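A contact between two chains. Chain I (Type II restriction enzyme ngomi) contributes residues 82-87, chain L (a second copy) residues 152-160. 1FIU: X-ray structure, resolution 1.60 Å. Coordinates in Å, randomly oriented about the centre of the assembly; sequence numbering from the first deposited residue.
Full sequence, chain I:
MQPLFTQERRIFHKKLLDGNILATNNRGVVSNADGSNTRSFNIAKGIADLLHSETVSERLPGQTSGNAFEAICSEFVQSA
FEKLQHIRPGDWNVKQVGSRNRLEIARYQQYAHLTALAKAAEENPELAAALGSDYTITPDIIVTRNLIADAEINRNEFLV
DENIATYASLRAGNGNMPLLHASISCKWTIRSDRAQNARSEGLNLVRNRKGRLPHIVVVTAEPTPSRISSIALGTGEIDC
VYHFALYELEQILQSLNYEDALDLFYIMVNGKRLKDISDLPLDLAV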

# COMPACT_ATOMS: atom_id res chain seq x y z
N GLU I 82 -20.27 -14.28 -22.45
CA GLU I 82 -20.15 -15.26 -23.53
C GLU I 82 -20.44 -14.62 -24.89
O GLU I 82 -19.90 -15.07 -25.91
CB GLU I 82 -21.11 -16.43 -23.29
CG GLU I 82 -20.99 -17.53 -24.32
CD GLU I 82 -21.86 -18.74 -24.00
OE1 GLU I 82 -22.76 -18.63 -23.13
OE2 GLU I 82 -21.65 -19.81 -24.63
N LYS I 83 -21.25 -13.56 -24.91
CA LYS I 83 -21.61 -12.89 -26.17
C LYS I 83 -20.57 -11.87 -26.64
O LYS I 83 -20.72 -11.26 -27.70
CB LYS I 83 -22.98 -12.22 -26.02
CG LYS I 83 -24.06 -13.23 -25.65
CD LYS I 83 -25.45 -12.61 -25.55
CE LYS I 83 -26.49 -13.71 -25.27
NZ LYS I 83 -26.53 -14.74 -26.37
N LEU I 84 -19.49 -11.72 -25.88
CA LEU I 84 -18.47 -10.75 -26.24
C LEU I 84 -17.17 -11.39 -26.76
O LEU I 84 -16.11 -10.75 -26.78
CB LEU I 84 -18.18 -9.85 -25.02
CG LEU I 84 -19.38 -9.00 -24.55
CD1 LEU I 84 -19.02 -8.26 -23.27
CD2 LEU I 84 -19.78 -8.01 -25.65
N GLN I 85 -17.25 -12.63 -27.20
CA GLN I 85 -16.06 -13.33 -27.71
C GLN I 85 -15.33 -12.59 -28.85
O GLN I 85 -14.12 -12.76 -29.02
CB GLN I 85 -16.44 -14.75 -28.14
CG GLN I 85 -15.28 -15.53 -28.75
CD GLN I 85 -14.44 -16.26 -27.72
OE1 GLN I 85 -13.37 -16.78 -28.03
NE2 GLN I 85 -14.93 -16.33 -26.48
N HIS I 86 -16.04 -11.79 -29.64
CA HIS I 86 -15.39 -11.06 -30.73
C HIS I 86 -14.60 -9.85 -30.26
O HIS I 86 -13.73 -9.36 -30.99
CB HIS I 86 -16.42 -10.63 -31.80
CG HIS I 86 -17.49 -9.71 -31.28
ND1 HIS I 86 -18.35 -10.08 -30.27
CD2 HIS I 86 -17.83 -8.45 -31.64
CE1 HIS I 86 -19.17 -9.08 -30.02
NE2 HIS I 86 -18.89 -8.08 -30.83
N ILE I 87 -14.90 -9.33 -29.07
CA ILE I 87 -14.12 -8.20 -28.59
C ILE I 87 -13.14 -8.62 -27.49
O ILE I 87 -12.23 -7.87 -27.15
CB ILE I 87 -14.99 -7.03 -28.09
CG1 ILE I 87 -15.86 -7.48 -26.92
CG2 ILE I 87 -15.84 -6.46 -29.25
CD1 ILE I 87 -16.62 -6.32 -26.27
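Chain L 152-160: EINRNEFLV

A single polar aromatic side chain can organise a small interface by reaching backbone carbonyls where a helix ends. The contact between these two copies of the restriction enzyme is a compact example. Chain L enters as the last two residues of a helix, Glu152(L) and Ile153(L), leaves helical geometry at Asn154(L), and continues as a loop to Val160(L). It runs antiparallel to the chain I stretch: Ile87(I) lies nearest Ile153(L), with 7.3 Å between their CA atoms, and Lys83(I) nearest Leu159(L), with 8.0 Å between theirs.

His86(I) is the centre of the contact. Its CB points toward chain L, and chi1 of 61° (p) with chi2 of -60° brings NE2 to the carbonyls at the helix end. NE2 donates to Ile153(L) O at 3.0 Å and, more weakly, to Glu152(L) O at 2.9 Å; both angles are well short of linear, as expected when one N-H is shared between two acceptors. These carbonyls lie near the plane of the ring, while Asn156(L) ND2 sits over one face, 4.0 Å from His86(I) CG.

Glu152(L) and Arg155(L) are arranged beside this ring. Arg155(L) folds back on Glu152(L), its NE 2.9 Å from Glu152(L) OE1 and its NH2 2.7 Å from Glu152(L) OE2, a salt bridge that accompanies an off-well chi2 of 125°. The guanidinium presents one face to His86(I) CD2. One water links His86(I) O to Glu152(L) OE2, and another links the same carbonyl to Arg155(L) NH2.

At the other end, Lys83(I) (chi1 m, then t, t, m) extends its aliphatic chain past Leu159(L), with Lys83(I) CD 3.8 Å from Leu159(L) CD2, before its terminal turn leaves NZ 3.5 Å from Glu157(L) OE1 in a long salt bridge. A water donates to both Lys83(I) O and Glu157(L) OE2, each at 2.7 Å, tying the same acid to the backbone. Leu159(L), in the m,t rotamer, points toward chain I and places CD1 3.8 Å from Leu84(I) CD2 and 3.6 Å from Lys83(I) O.

The loop is braced from within. Asn154(L), its CB directed away from chain I, accepts at OD1 from Leu159(L) N at 2.9 Å and from Val160(L) N at 3.0 Å, while its ND2 donates to Val160(L) O at 3.0 Å.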

# COMPACT_ATOMS: atom_id res chain seq x y z
N GLU L 152 -19.66 -2.46 -33.77
CA GLU L 152 -18.72 -3.55 -33.49
C GLU L 152 -19.21 -4.42 -32.31
O GLU L 152 -19.17 -5.66 -32.37
CB GLU L 152 -17.34 -2.95 -33.17
CG GLU L 152 -16.27 -3.97 -32.75
CD GLU L 152 -16.10 -5.09 -33.77
OE1 GLU L 152 -16.26 -4.82 -34.98
OE2 GLU L 152 -15.79 -6.23 -33.36
N ILE L 153 -19.68 -3.78 -31.25
CA ILE L 153 -20.20 -4.55 -30.12
C ILE L 153 -21.33 -5.43 -30.66
O ILE L 153 -21.41 -6.62 -30.34
CB ILE L 153 -20.72 -3.61 -28.98
CG1 ILE L 153 -19.54 -2.86 -28.34
CG2 ILE L 153 -21.50 -4.41 -27.92
CD1 ILE L 153 -19.95 -1.77 -27.33
N ASN L 154 -22.18 -4.85 -31.51
CA ASN L 154 -23.32 -5.57 -32.09
C ASN L 154 -22.98 -6.21 -33.43
O ASN L 154 -23.85 -6.39 -34.28
CB ASN L 154 -24.49 -4.60 -32.34
CG ASN L 154 -25.04 -4.00 -31.06
OD1 ASN L 154 -24.92 -4.57 -29.98
ND2 ASN L 154 -25.68 -2.83 -31.18
N ARG L 155 -21.71 -6.56 -33.62
CA ARG L 155 -21.30 -7.16 -34.88
C ARG L 155 -22.08 -8.42 -35.24
O ARG L 155 -22.51 -8.59 -36.38
CB ARG L 155 -19.80 -7.47 -34.83
CG ARG L 155 -19.30 -8.26 -36.02
CD ARG L 155 -18.14 -7.54 -36.70
NE ARG L 155 -16.93 -7.49 -35.89
CZ ARG L 155 -16.27 -8.56 -35.44
NH1 ARG L 155 -16.71 -9.78 -35.72
NH2 ARG L 155 -15.15 -8.41 -34.74
N ASN L 156 -22.28 -9.30 -34.26
CA ASN L 156 -22.97 -10.57 -34.50
C ASN L 156 -24.39 -10.68 -33.96
O ASN L 156 -25.20 -11.48 -34.45
CB ASN L 156 -22.13 -11.72 -33.92
CG ASN L 156 -20.73 -11.76 -34.52
OD1 ASN L 156 -20.56 -11.59 -35.72
ND2 ASN L 156 -19.72 -12.00 -33.68
N GLU L 157 -24.70 -9.89 -32.95
CA GLU L 157 -26.01 -9.92 -32.32
C GLU L 157 -26.35 -8.53 -31.86
O GLU L 157 -25.48 -7.67 -31.76
CB GLU L 157 -26.01 -10.87 -31.11
CG GLU L 157 -25.52 -12.27 -31.40
CD GLU L 157 -25.42 -13.12 -30.14
OE1 GLU L 157 -26.44 -13.72 -29.74
OE2 GLU L 157 -24.33 -13.16 -29.53
N PHE L 158 -27.62 -8.30 -31.58
CA PHE L 158 -28.06 -6.99 -31.11
C PHE L 158 -27.91 -7.02 -29.59
O PHE L 158 -28.83 -7.37 -28.87
CB PHE L 158 -29.52 -6.76 -31.51
CG PHE L 158 -30.05 -5.41 -31.12
CD1 PHE L 158 -29.26 -4.28 -31.23
CD2 PHE L 158 -31.36 -5.28 -30.67
CE1 PHE L 158 -29.76 -3.02 -30.89
CE2 PHE L 158 -31.87 -4.03 -30.34
CZ PHE L 158 -31.07 -2.90 -30.45
N LEU L 159 -26.72 -6.64 -29.12
CA LEU L 159 -26.43 -6.65 -27.69
C LEU L 159 -26.76 -5.39 -26.90
O LEU L 159 -27.24 -5.47 -25.76
CB LEU L 159 -24.94 -6.95 -27.49
CG LEU L 159 -24.40 -8.25 -28.09
CD1 LEU L 159 -22.91 -8.37 -27.72
CD2 LEU L 159 -25.17 -9.42 -27.54
N VAL L 160 -26.48 -4.22 -27.48
CA VAL L 160 -26.73 -2.98 -26.76
C VAL L 160 -27.38 -1.89 -27.60
O VAL L 160 -27.32 -1.91 -28.83
CB VAL L 160 -25.41 -2.37 -26.21
CG1 VAL L 160 -24.75 -3.32 -25.21
CG2 VAL L 160 -24.45 -2.07 -27.37
O HOH W 1 -22.32 -11.39 -29.92
O HOH W 2 -19.46 -12.83 -30.47
O HOH W 3 -13.19 -6.35 -31.78
O HOH W 4 -12.90 -9.95 -33.54